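Local structure of glycosyl hydrolases family 2, sugar binding domain protein (Bacteroides uniformis str. 3978 T3 ii, 6D1P) at residues R405-M410 with D452-L457; H365-G370 with I411-N416; T730-A735 with R781-V786; L721-Q726 with A807-S812. The protein is a gut bacterial beta-glucuronidase of glycosyl hydrolase family 2, which probably hydrolyses O-glycosidic bonds to glucuronic acid. All blocks are in the same frame, centred on the assembly; numbering follows the deposited sequence.

In the fold
Contacts 1 and 2 belong to the TIM-barrel part of the chain and share helix 397-414: contact 1 sets it against helix 440-457, contact 2 against the loop 365-370. Their centres are about 11 Å apart, and they touch where Met410 CA lies 3.3 Å from Gln367 OE1. Contact 2 is the nearer to the barrel mouth, where family 2 enzymes carry their active site; the Gln368 side chain is about 10 Å from a bound sodium ion. Contacts 3 and 4, with centres about 7 Å apart, lie in a C-terminal beta domain and are joined through neighbouring strands 718-723 and 730-738. The centres of contacts 2 and 3 are about 40 Å apart, across the centre of the chain.

Contact 1 of 4, residues R405-M410 with D452-L457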
loop_
_atom_site.group_PDB
_atom_site.type_symbol
_atom_site.label_atom_id
_atom_site.label_comp_id
_atom_site.label_asym_id
_atom_site.label_seq_id
_atom_site.Cartn_x
_atom_site.Cartn_y
_atom_site.Cartn_z
ATOM N N ARG A 405 26.013 9.761 15.708
ATOM C CA ARG A 405 25.819 8.418 16.233
ATOM C C ARG A 405 26.203 7.358 15.208
ATOM O O ARG A 405 26.840 6.355 15.555
ATOM C CB ARG A 405 24.365 8.234 16.663
ATOM C CG ARG A 405 24.080 6.912 17.341
ATOM C CD ARG A 405 22.651 6.905 17.907
ATOM N NE ARG A 405 21.635 6.957 16.860
ATOM C CZ ARG A 405 20.861 8.012 16.612
ATOM N NH1 ARG A 405 20.988 9.104 17.353
ATOM N NH2 ARG A 405 19.944 7.967 15.636
ATOM N N MET A 406 25.816 7.541 13.945
ATOM C CA MET A 406 26.114 6.494 12.973
ATOM C C MET A 406 27.604 6.471 12.633
ATOM O O MET A 406 28.189 5.394 12.463
ATOM C CB MET A 406 25.239 6.660 11.729
ATOM C CG MET A 406 23.760 6.402 12.030
ATOM S SD MET A 406 22.664 6.371 10.594
ATOM C CE MET A 406 22.941 4.727 9.937
ATOM N N LEU A 407 28.248 7.640 12.568
ATOM C CA LEU A 407 29.697 7.646 12.379
ATOM C C LEU A 407 30.380 6.891 13.507
ATOM O O LEU A 407 31.233 6.025 13.268
ATOM C CB LEU A 407 30.223 9.076 12.291
ATOM C CG LEU A 407 31.734 9.154 12.099
ATOM C CD1 LEU A 407 32.158 8.425 10.851
ATOM C CD2 LEU A 407 32.159 10.610 12.043
ATOM N N THR A 408 29.963 7.173 14.744
ATOM C CA THR A 408 30.512 6.494 15.913
ATOM C C THR A 408 30.285 4.990 15.835
ATOM O O THR A 408 31.214 4.199 16.050
ATOM C CB THR A 408 29.884 7.080 17.177
ATOM O OG1 THR A 408 30.220 8.472 17.262
ATOM C CG2 THR A 408 30.361 6.359 18.419
ATOM N N ASN A 409 29.057 4.579 15.502
ATOM C CA ASN A 409 28.742 3.155 15.435
ATOM C C ASN A 409 29.514 2.475 14.312
ATOM O O ASN A 409 30.043 1.373 14.491
ATOM C CB ASN A 409 27.235 2.947 15.248
ATOM C CG ASN A 409 26.439 3.191 16.515
ATOM O OD1 ASN A 409 26.979 3.174 17.610
ATOM N ND2 ASN A 409 25.133 3.400 16.367
ATOM N N MET A 410 29.589 3.113 13.147
ATOM C CA MET A 410 30.283 2.507 12.018
ATOM C C MET A 410 31.749 2.247 12.342
ATOM O O MET A 410 32.276 1.164 12.072
ATOM C CB MET A 410 30.170 3.406 10.797
ATOM C CG MET A 410 30.598 2.734 9.527
ATOM S SD MET A 410 30.621 3.890 8.162
ATOM C CE MET A 410 31.791 5.084 8.788
ATOM N N ASP A 452 36.780 15.659 12.658
ATOM C CA ASP A 452 37.502 15.597 13.924
ATOM C C ASP A 452 37.028 14.424 14.767
ATOM O O ASP A 452 37.828 13.793 15.472
ATOM C CB ASP A 452 37.332 16.903 14.698
ATOM C CG ASP A 452 37.991 18.065 14.020
ATOM O OD1 ASP A 452 38.980 17.839 13.318
ATOM O OD2 ASP A 452 37.523 19.210 14.176
ATOM N N LEU A 453 35.727 14.129 14.719
ATOM C CA LEU A 453 35.195 13.010 15.487
ATOM C C LEU A 453 35.792 11.694 15.007
ATOM O O LEU A 453 36.190 10.854 15.820
ATOM C CB LEU A 453 33.662 12.984 15.394
ATOM C CG LEU A 453 32.887 11.865 16.095
ATOM C CD1 LEU A 453 33.308 11.782 17.535
ATOM C CD2 LEU A 453 31.349 12.065 16.012
ATOM N N ALA A 454 35.870 11.505 13.685
ATOM C CA ALA A 454 36.458 10.290 13.135
ATOM C C ALA A 454 37.937 10.180 13.498
ATOM O O ALA A 454 38.399 9.140 13.983
ATOM C CB ALA A 454 36.272 10.265 11.619
ATOM N N HIS A 455 38.704 11.250 13.279
ATOM C CA HIS A 455 40.119 11.165 13.617
ATOM C C HIS A 455 40.324 10.983 15.110
ATOM O O HIS A 455 41.293 10.348 15.522
ATOM C CB HIS A 455 40.875 12.384 13.088
ATOM C CG HIS A 455 41.544 12.115 11.785
ATOM N ND1 HIS A 455 42.912 11.992 11.661
ATOM C CD2 HIS A 455 41.028 11.850 10.560
ATOM C CE1 HIS A 455 43.213 11.703 10.405
ATOM N NE2 HIS A 455 42.088 11.607 9.717
ATOM N N ARG A 456 39.404 11.477 15.936
ATOM C CA ARG A 456 39.548 11.243 17.365
ATOM C C ARG A 456 39.221 9.799 17.705
ATOM O O ARG A 456 39.883 9.188 18.551
ATOM C CB ARG A 456 38.664 12.207 18.150
ATOM C CG ARG A 456 38.855 12.162 19.650
ATOM C CD ARG A 456 37.741 12.959 20.317
ATOM N NE ARG A 456 36.563 12.129 20.588
ATOM C CZ ARG A 456 35.298 12.535 20.450
ATOM N NH1 ARG A 456 35.023 13.765 20.016
ATOM N NH2 ARG A 456 34.299 11.702 20.731
ATOM N N LEU A 457 38.218 9.229 17.037
ATOM C CA LEU A 457 37.831 7.859 17.344
ATOM C C LEU A 457 38.842 6.858 16.794
ATOM O O LEU A 457 39.132 5.848 17.443
ATOM C CB LEU A 457 36.433 7.549 16.788
ATOM C CG LEU A 457 35.150 8.014 17.465
ATOM C CD1 LEU A 457 33.992 7.262 16.834
ATOM C CD2 LEU A 457 35.150 7.809 18.969
#
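Leu407 and Leu453 both hold CG anti to the backbone N (chi1 180° in Leu407), so each extends a methyl-bearing fork into the gap between helices 397-414 and 440-457. Leu457 takes the other setting, CG anti to its carbonyl carbon with chi1 -78°, which lays CD1 over the backbone of the opposing helix. Across the gap, Leu407 CD2 meets Ala454 CB at 4.1 Å and Leu453 CD2 at 4.3 Å, a methyl-to-methyl contact in which the small alanine leaves room for the leucine tip. The shortest approach is that of Leu457 CD1 to Thr408 CA, 3.7 Å.

Thr408 is met at about a right angle by both leucines that touch it: its OG1 is 4.0 Å from Leu453 CD2 and also 4.0 Å from Leu457 CD1. The threonine hydroxyl is hydrogen-bonded to Arg404 O, one turn earlier in its own helix. No hydrogen bond crosses between the segments, whose axes approach to 10.3 Å and run nearly parallel, at 25°.

Such parallel neighbours fit the outer helices of a TIM barrel. Ile411, further along helix 397-414, extends the interface onto Ala454 and Leu457, while on the barrel side Leu407 packs against Leu425 of strand 420-432 and Ala454 against Thr463 of strand 462-466.

Contact 2 of 4, residues H365-G370 with I411-N416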
loop_
_atom_site.group_PDB
_atom_site.type_symbol
_atom_site.label_atom_id
_atom_site.label_comp_id
_atom_site.label_asym_id
_atom_site.label_seq_id
_atom_site.Cartn_x
_atom_site.Cartn_y
_atom_site.Cartn_z
ATOM N N HIS A 365 26.323 4.026 0.191
ATOM C CA HIS A 365 26.307 5.262 0.953
ATOM C C HIS A 365 25.945 5.028 2.414
ATOM O O HIS A 365 25.350 5.894 3.060
ATOM C CB HIS A 365 25.348 6.265 0.307
ATOM C CG HIS A 365 25.691 6.592 -1.110
ATOM N ND1 HIS A 365 26.963 6.972 -1.500
ATOM C CD2 HIS A 365 24.942 6.579 -2.238
ATOM C CE1 HIS A 365 26.972 7.202 -2.802
ATOM N NE2 HIS A 365 25.759 6.966 -3.273
ATOM N N TYR A 366 26.314 3.875 2.957
ATOM C CA TYR A 366 25.941 3.558 4.331
ATOM C C TYR A 366 26.785 2.376 4.797
ATOM O O TYR A 366 27.343 1.626 3.986
ATOM C CB TYR A 366 24.437 3.243 4.436
ATOM C CG TYR A 366 23.956 2.455 3.241
ATOM C CD1 TYR A 366 24.171 1.082 3.157
ATOM C CD2 TYR A 366 23.329 3.091 2.169
ATOM C CE1 TYR A 366 23.739 0.351 2.047
ATOM C CE2 TYR A 366 22.890 2.375 1.048
ATOM C CZ TYR A 366 23.111 1.003 0.995
ATOM O OH TYR A 366 22.705 0.298 -0.103
ATOM N N GLN A 367 26.896 2.244 6.114
ATOM C CA GLN A 367 27.397 1.014 6.709
ATOM C C GLN A 367 26.629 -0.191 6.175
ATOM O O GLN A 367 25.393 -0.188 6.130
ATOM C CB GLN A 367 27.263 1.093 8.231
ATOM C CG GLN A 367 27.622 -0.188 8.962
ATOM C CD GLN A 367 27.621 -0.021 10.473
ATOM O OE1 GLN A 367 27.521 1.102 11.001
ATOM N NE2 GLN A 367 27.731 -1.143 11.184
ATOM N N GLN A 368 27.358 -1.228 5.776
ATOM C CA GLN A 368 26.736 -2.429 5.234
ATOM C C GLN A 368 26.956 -3.596 6.186
ATOM O O GLN A 368 27.708 -3.489 7.156
ATOM C CB GLN A 368 27.266 -2.730 3.823
ATOM C CG GLN A 368 26.912 -1.619 2.849
ATOM C CD GLN A 368 26.962 -2.005 1.395
ATOM O OE1 GLN A 368 27.394 -3.099 1.029
ATOM N NE2 GLN A 368 26.508 -1.100 0.543
ATOM N N SER A 369 26.240 -4.699 5.920
ATOM C CA SER A 369 26.294 -5.909 6.746
ATOM C C SER A 369 27.721 -6.327 7.093
ATOM O O SER A 369 28.601 -6.348 6.233
ATOM C CB SER A 369 25.606 -7.066 6.014
ATOM O OG SER A 369 25.914 -8.307 6.618
ATOM N N GLY A 370 27.925 -6.699 8.360
ATOM C CA GLY A 370 29.202 -7.241 8.789
ATOM C C GLY A 370 29.657 -8.429 7.959
ATOM O O GLY A 370 30.863 -8.678 7.856
ATOM N N ILE A 411 32.421 3.243 12.918
ATOM C CA ILE A 411 33.834 3.114 13.247
ATOM C C ILE A 411 34.030 2.097 14.360
ATOM O O ILE A 411 34.860 1.193 14.254
ATOM C CB ILE A 411 34.408 4.488 13.626
ATOM C CG1 ILE A 411 34.537 5.362 12.376
ATOM C CG2 ILE A 411 35.735 4.320 14.342
ATOM C CD1 ILE A 411 34.772 6.806 12.698
ATOM N N GLU A 412 33.260 2.214 15.437
ATOM C CA GLU A 412 33.450 1.290 16.549
ATOM C C GLU A 412 33.137 -0.150 16.157
ATOM O O GLU A 412 33.806 -1.074 16.630
ATOM C CB GLU A 412 32.601 1.723 17.743
ATOM C CG GLU A 412 33.295 2.799 18.580
ATOM C CD GLU A 412 32.444 3.302 19.724
ATOM O OE1 GLU A 412 31.258 2.890 19.818
ATOM O OE2 GLU A 412 32.954 4.122 20.519
ATOM N N GLN A 413 32.154 -0.357 15.276
ATOM C CA GLN A 413 31.715 -1.698 14.923
ATOM C C GLN A 413 32.570 -2.351 13.844
ATOM O O GLN A 413 32.582 -3.581 13.753
ATOM C CB GLN A 413 30.239 -1.662 14.487
ATOM C CG GLN A 413 29.271 -1.542 15.678
ATOM C CD GLN A 413 27.861 -1.078 15.298
ATOM O OE1 GLN A 413 27.408 -1.262 14.171
ATOM N NE2 GLN A 413 27.173 -0.474 16.247
ATOM N N HIS A 414 33.289 -1.576 13.031
ATOM C CA HIS A 414 34.074 -2.140 11.938
ATOM C C HIS A 414 35.573 -1.872 12.027
ATOM O O HIS A 414 36.309 -2.271 11.117
ATOM C CB HIS A 414 33.557 -1.611 10.593
ATOM C CG HIS A 414 32.241 -2.180 10.195
ATOM N ND1 HIS A 414 31.576 -1.795 9.051
ATOM C CD2 HIS A 414 31.463 -3.117 10.788
ATOM C CE1 HIS A 414 30.444 -2.469 8.958
ATOM N NE2 HIS A 414 30.356 -3.283 9.996
ATOM N N ARG A 415 36.057 -1.221 13.085
ATOM C CA ARG A 415 37.462 -0.820 13.094
ATOM C C ARG A 415 38.435 -1.992 13.115
ATOM O O ARG A 415 39.593 -1.814 12.736
ATOM C CB ARG A 415 37.749 0.066 14.282
ATOM C CG ARG A 415 37.492 -0.588 15.599
ATOM C CD ARG A 415 37.769 0.434 16.657
ATOM N NE ARG A 415 37.092 0.193 17.916
ATOM C CZ ARG A 415 36.877 1.158 18.800
ATOM N NH1 ARG A 415 37.282 2.389 18.519
ATOM N NH2 ARG A 415 36.252 0.912 19.944
ATOM N N ASN A 416 38.015 -3.178 13.550
ATOM C CA ASN A 416 38.929 -4.310 13.560
ATOM C C ASN A 416 39.143 -4.909 12.178
ATOM O O ASN A 416 40.012 -5.775 12.026
ATOM C CB ASN A 416 38.423 -5.405 14.510
ATOM C CG ASN A 416 38.417 -4.971 15.968
ATOM O OD1 ASN A 416 38.915 -3.901 16.320
ATOM N ND2 ASN A 416 37.867 -5.818 16.830
HETATM O O HOH W 1 27.659 -3.777 9.788
#
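The amide nitrogen of Gln367 spends its two hydrogens on two partners. One goes straight to Gln413 OE1, 3.0 Å away with an N-H...O angle of 168°; the acceptor lies in the donor's amide plane and the donor in the acceptor's carbonyl plane, although the two amides are turned 63° apart. The other goes to a water 3.0 Å from Gln367 NE2. That water donates in turn to Gln368 O at 2.6 Å and is hydrogen-bonded to His414 NE2 at 2.7 Å, so it joins both segments. The imidazole also meets the loop directly: Gln368 O sits at the ring edge, in plane, 3.4 Å from His414 CE1, and Gln367 CG lies 3.6 Å from the same carbon.

An alanine in place of Gln367 would remove the amide, so Gln413 OE1 and the water would probably each lose a hydrogen-bond donor, and the packing beside His414 would probably loosen.

In the second shell, Glu385 fixes both sides, one carboxylate oxygen binding His414 ND1 and the other Gln368 N. Such a neighbour would tend to favour a proton on ND1. Arg192 holds Gln367 O, Arg330 holds Gln368 OE1, and Ser369 OG caps Ile371 N at the start of helix 370-379. The loop follows strand 360-362 and Glu385 lies near the end of strand 382-386, its parallel neighbour, an arrangement typical of the beta-alpha loops rimming a TIM-barrel glycosidase.

Contact 3 of 4, residues T730-A735 with R781-V786; sequences TILVQA and RASIRV
Strands 730-738 and 781-787 pair antiparallel in a three-stranded sheet of a C-terminal beta sandwich. Three hydrogen-bonded pairs, Ile731 with Val786, Val733 with Ile784 and Ala735 with Ala782, hold the register through two bonds each; Ala735 N reaches Ala782 O at 2.7 Å. The side chains of these pairs share the face that packs on Ile752 and Phe754 of the second sheet, with Val733 CG2 and Val786 CG2 3.7 Å apart.

On the other face Gln734 runs out extended, CG anti to the backbone N. Its CB lies 3.7 Å from Ser783 OG and its CG 3.8 Å from the same oxygen. CD comes to the edge of the Arg781 guanidinium, and OE1 accepts from Arg781 NE at 2.7 Å with an N-H...O angle of 165°. Amide and guanidinium planes stand 89° apart: OE1 lies in the guanidinium plane, yet NE sits 46° above the carbonyl plane, away from the lone pairs.

An alanine in place of Arg781 would take away this donor and would probably leave the Gln734 tip less firmly fixed.

A water completes the cluster, donating to Gln734 OE1 at 2.8 Å and hydrogen-bonded to Ser783 OG at 3.1 Å.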
loop_
_atom_site.group_PDB
_atom_site.type_symbol
_atom_site.label_atom_id
_atom_site.label_comp_id
_atom_site.label_asym_id
_atom_site.label_seq_id
_atom_site.Cartn_x
_atom_site.Cartn_y
_atom_site.Cartn_z
ATOM N N THR A 730 10.655 -22.643 -15.899
ATOM C CA THR A 730 10.197 -21.420 -16.537
ATOM C C THR A 730 10.204 -21.561 -18.050
ATOM O O THR A 730 10.979 -22.324 -18.624
ATOM C CB THR A 730 11.058 -20.191 -16.140
ATOM O OG1 THR A 730 12.302 -20.234 -16.841
ATOM C CG2 THR A 730 11.346 -20.160 -14.632
ATOM N N ILE A 731 9.329 -20.796 -18.678
ATOM C CA ILE A 731 9.332 -20.568 -20.109
ATOM C C ILE A 731 9.749 -19.125 -20.352
ATOM O O ILE A 731 9.364 -18.220 -19.598
ATOM C CB ILE A 731 7.946 -20.857 -20.714
ATOM C CG1 ILE A 731 7.639 -22.357 -20.631
ATOM C CG2 ILE A 731 7.861 -20.332 -22.148
ATOM C CD1 ILE A 731 6.291 -22.681 -20.016
ATOM N N LEU A 732 10.563 -18.915 -21.376
ATOM C CA LEU A 732 10.960 -17.581 -21.786
ATOM C C LEU A 732 10.110 -17.178 -22.977
ATOM O O LEU A 732 10.081 -17.884 -23.984
ATOM C CB LEU A 732 12.448 -17.529 -22.140
ATOM C CG LEU A 732 12.974 -16.145 -22.543
ATOM C CD1 LEU A 732 12.719 -15.132 -21.412
ATOM C CD2 LEU A 732 14.453 -16.187 -22.945
ATOM N N VAL A 733 9.405 -16.061 -22.859
ATOM C CA VAL A 733 8.575 -15.536 -23.930
ATOM C C VAL A 733 9.255 -14.289 -24.475
ATOM O O VAL A 733 9.777 -13.472 -23.704
ATOM C CB VAL A 733 7.149 -15.226 -23.421
ATOM C CG1 VAL A 733 6.397 -14.341 -24.394
ATOM C CG2 VAL A 733 6.385 -16.510 -23.185
ATOM N N GLN A 734 9.244 -14.140 -25.799
ATOM C CA GLN A 734 9.949 -13.059 -26.475
ATOM C C GLN A 734 8.982 -12.253 -27.325
ATOM O O GLN A 734 8.189 -12.822 -28.084
ATOM C CB GLN A 734 11.076 -13.614 -27.353
ATOM C CG GLN A 734 11.766 -12.545 -28.176
ATOM C CD GLN A 734 12.875 -13.104 -29.062
ATOM O OE1 GLN A 734 14.013 -13.302 -28.617
ATOM N NE2 GLN A 734 12.545 -13.352 -30.324
ATOM N N ALA A 735 9.035 -10.937 -27.186
ATOM C CA ALA A 735 8.341 -10.030 -28.089
ATOM C C ALA A 735 9.343 -9.453 -29.081
ATOM O O ALA A 735 10.448 -9.064 -28.705
ATOM C CB ALA A 735 7.646 -8.897 -27.326
ATOM N N ARG A 781 13.569 -6.151 -29.227
ATOM C CA ARG A 781 13.366 -7.410 -28.538
ATOM C C ARG A 781 13.127 -7.156 -27.051
ATOM O O ARG A 781 13.800 -6.323 -26.441
ATOM C CB ARG A 781 14.599 -8.267 -28.781
ATOM C CG ARG A 781 14.707 -9.576 -28.080
ATOM C CD ARG A 781 15.854 -10.353 -28.748
ATOM N NE ARG A 781 16.110 -11.631 -28.092
ATOM C CZ ARG A 781 17.200 -11.900 -27.382
ATOM N NH1 ARG A 781 18.146 -10.981 -27.251
ATOM N NH2 ARG A 781 17.345 -13.093 -26.813
ATOM N N ALA A 782 12.153 -7.856 -26.477
ATOM C CA ALA A 782 11.965 -7.850 -25.034
ATOM C C ALA A 782 11.383 -9.192 -24.628
ATOM O O ALA A 782 10.583 -9.784 -25.354
ATOM C CB ALA A 782 11.060 -6.701 -24.565
ATOM N N SER A 783 11.781 -9.662 -23.450
ATOM C CA SER A 783 11.512 -11.031 -23.044
ATOM C C SER A 783 11.126 -11.072 -21.581
ATOM O O SER A 783 11.605 -10.277 -20.784
ATOM C CB SER A 783 12.737 -11.936 -23.259
ATOM O OG SER A 783 13.007 -12.023 -24.634
ATOM N N ILE A 784 10.317 -12.058 -21.223
ATOM C CA ILE A 784 9.920 -12.239 -19.838
ATOM C C ILE A 784 9.779 -13.725 -19.556
ATOM O O ILE A 784 9.334 -14.491 -20.414
ATOM C CB ILE A 784 8.612 -11.474 -19.537
ATOM C CG1 ILE A 784 8.279 -11.558 -18.047
ATOM C CG2 ILE A 784 7.501 -11.961 -20.445
ATOM C CD1 ILE A 784 7.363 -10.471 -17.562
ATOM N N ARG A 785 10.168 -14.129 -18.347
ATOM C CA ARG A 785 10.004 -15.509 -17.906
ATOM C C ARG A 785 8.591 -15.772 -17.394
ATOM O O ARG A 785 7.962 -14.902 -16.777
ATOM C CB ARG A 785 11.018 -15.835 -16.811
ATOM C CG ARG A 785 12.376 -16.185 -17.356
ATOM C CD ARG A 785 13.440 -16.053 -16.300
ATOM N NE ARG A 785 14.766 -16.037 -16.914
ATOM C CZ ARG A 785 15.902 -15.805 -16.257
ATOM N NH1 ARG A 785 15.880 -15.571 -14.950
ATOM N NH2 ARG A 785 17.056 -15.797 -16.912
ATOM N N VAL A 786 8.110 -16.987 -17.647
ATOM C CA VAL A 786 6.772 -17.443 -17.281
ATOM C C VAL A 786 6.915 -18.700 -16.433
ATOM O O VAL A 786 7.676 -19.602 -16.787
ATOM C CB VAL A 786 5.916 -17.731 -18.526
ATOM C CG1 VAL A 786 4.462 -17.994 -18.130
ATOM C CG2 VAL A 786 6.003 -16.575 -19.503
HETATM O O HOH W 2 14.253 -14.423 -26.098
#

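Contact 4 of 4, residues L721-Q726 with A807-S812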
loop_
_atom_site.group_PDB
_atom_site.type_symbol
_atom_site.label_atom_id
_atom_site.label_comp_id
_atom_site.label_asym_id
_atom_site.label_seq_id
_atom_site.Cartn_x
_atom_site.Cartn_y
_atom_site.Cartn_z
ATOM N N LEU A 721 5.151 -12.716 -30.880
ATOM C CA LEU A 721 5.524 -13.475 -29.697
ATOM C C LEU A 721 5.989 -14.867 -30.095
ATOM O O LEU A 721 5.408 -15.494 -30.986
ATOM C CB LEU A 721 4.350 -13.568 -28.715
ATOM C CG LEU A 721 4.146 -12.285 -27.921
ATOM C CD1 LEU A 721 2.752 -12.218 -27.222
ATOM C CD2 LEU A 721 5.291 -12.152 -26.923
ATOM N N THR A 722 7.045 -15.338 -29.437
ATOM C CA THR A 722 7.517 -16.706 -29.558
ATOM C C THR A 722 7.916 -17.175 -28.170
ATOM O O THR A 722 8.085 -16.362 -27.267
ATOM C CB THR A 722 8.709 -16.793 -30.522
ATOM O OG1 THR A 722 9.658 -15.776 -30.178
ATOM C CG2 THR A 722 8.248 -16.570 -31.954
ATOM N N GLN A 723 8.081 -18.489 -27.991
ATOM C CA GLN A 723 8.627 -19.025 -26.745
ATOM C C GLN A 723 9.943 -19.752 -27.002
ATOM O O GLN A 723 10.093 -20.440 -28.019
ATOM C CB GLN A 723 7.642 -19.965 -26.015
ATOM C CG GLN A 723 6.553 -20.646 -26.869
ATOM C CD GLN A 723 5.499 -21.363 -26.010
ATOM O OE1 GLN A 723 5.838 -22.063 -25.049
ATOM N NE2 GLN A 723 4.224 -21.176 -26.348
ATOM N N THR A 724 10.893 -19.584 -26.060
ATOM C CA THR A 724 12.252 -20.165 -26.116
ATOM C C THR A 724 12.672 -20.709 -24.740
ATOM O O THR A 724 13.757 -20.400 -24.230
ATOM C CB THR A 724 13.274 -19.134 -26.601
ATOM O OG1 THR A 724 12.728 -17.800 -26.510
ATOM C CG2 THR A 724 13.686 -19.418 -28.013
ATOM N N ALA A 725 11.797 -21.558 -24.156
ATOM C CA ALA A 725 11.927 -22.077 -22.795
ATOM C C ALA A 725 12.971 -23.175 -22.697
ATOM O O ALA A 725 12.893 -24.175 -23.422
ATOM C CB ALA A 725 10.584 -22.644 -22.346
ATOM N N GLN A 726 13.935 -23.016 -21.784
ATOM C CA GLN A 726 14.920 -24.070 -21.612
ATOM C C GLN A 726 15.126 -24.419 -20.152
ATOM O O GLN A 726 16.180 -24.982 -19.808
ATOM C CB GLN A 726 16.255 -23.694 -22.284
ATOM C CG GLN A 726 17.078 -22.622 -21.556
ATOM C CD GLN A 726 16.335 -21.284 -21.351
ATOM O OE1 GLN A 726 15.344 -21.189 -20.577
ATOM N NE2 GLN A 726 16.841 -20.229 -22.020
ATOM N N ALA A 807 -0.241 -8.248 -28.947
ATOM C CA ALA A 807 0.027 -9.612 -29.370
ATOM C C ALA A 807 -0.295 -10.588 -28.239
ATOM O O ALA A 807 -0.177 -10.246 -27.060
ATOM C CB ALA A 807 1.497 -9.767 -29.799
ATOM N N LEU A 808 -0.652 -11.829 -28.615
ATOM C CA LEU A 808 -0.976 -12.897 -27.673
ATOM C C LEU A 808 -0.274 -14.188 -28.057
ATOM O O LEU A 808 -0.111 -14.493 -29.236
ATOM C CB LEU A 808 -2.482 -13.202 -27.625
ATOM C CG LEU A 808 -3.433 -12.054 -27.317
ATOM C CD1 LEU A 808 -4.835 -12.552 -27.494
ATOM C CD2 LEU A 808 -3.186 -11.546 -25.900
ATOM N N ILE A 809 0.069 -14.982 -27.048
ATOM C CA ILE A 809 0.586 -16.323 -27.268
ATOM C C ILE A 809 0.083 -17.228 -26.154
ATOM O O ILE A 809 0.067 -16.845 -24.981
ATOM C CB ILE A 809 2.122 -16.313 -27.339
ATOM C CG1 ILE A 809 2.680 -17.710 -27.625
ATOM C CG2 ILE A 809 2.719 -15.750 -26.060
ATOM C CD1 ILE A 809 4.204 -17.671 -27.947
ATOM N N SER A 810 -0.334 -18.433 -26.527
ATOM C CA SER A 810 -0.727 -19.448 -25.566
ATOM C C SER A 810 0.502 -20.238 -25.163
ATOM O O SER A 810 1.311 -20.620 -26.010
ATOM C CB SER A 810 -1.789 -20.380 -26.160
ATOM O OG SER A 810 -2.769 -19.613 -26.842
ATOM N N VAL A 811 0.644 -20.476 -23.868
ATOM C CA VAL A 811 1.831 -21.102 -23.309
ATOM C C VAL A 811 1.401 -22.418 -22.675
ATOM O O VAL A 811 0.710 -22.423 -21.647
ATOM C CB VAL A 811 2.526 -20.182 -22.293
ATOM C CG1 VAL A 811 3.692 -20.876 -21.644
ATOM C CG2 VAL A 811 2.985 -18.916 -22.979
ATOM N N SER A 812 1.809 -23.530 -23.289
ATOM C CA SER A 812 1.449 -24.890 -22.867
ATOM C C SER A 812 1.774 -25.209 -21.407
ATOM O O SER A 812 2.901 -25.612 -21.089
ATOM C CB SER A 812 2.164 -25.898 -23.771
ATOM O OG SER A 812 3.534 -25.535 -23.929
#
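Leu721 and Ile809 point their CB atoms at each other from strands 718-723 and 807-811 and then cross obliquely. The CB atoms are 3.8 Å apart, and the Leu721 chain, with CG anti to the carbonyl carbon (chi1 -77°), turns CD1 along the opposing strand. There CD1 lies 3.7 Å from Ile809 CG2, 3.8 Å from Ala807 CB and 3.5 Å from Ala807 O, so one methyl touches two side chains and the backbone. Ile809 answers with its longer branch: CG1 anti to the backbone N (chi1 -178°) carries CD1 to the backbone of the other strand, 3.8 Å from Thr722 C.

Gln723 also crosses Ile809 obliquely, its CG 3.9 Å from Ile809 CD1. Its extended chain brings NE2 to within 3.0 Å of Ser810 O.

The two strand axes run 22° from parallel and come no closer than 7.1 Å, and side chains fill the gap between them. Each strand takes its backbone bonds from its own sheet, Thr722 from Gln734 and Ile809 from Val795. Leu808, facing away, packs on Val794 of the second subunit. The outermost strands of a three-stranded and a four-stranded sheet thus meet through side chains, mainly Leu721 and Ile809, with no backbone hydrogen bond between them, as at the edge of a beta sandwich.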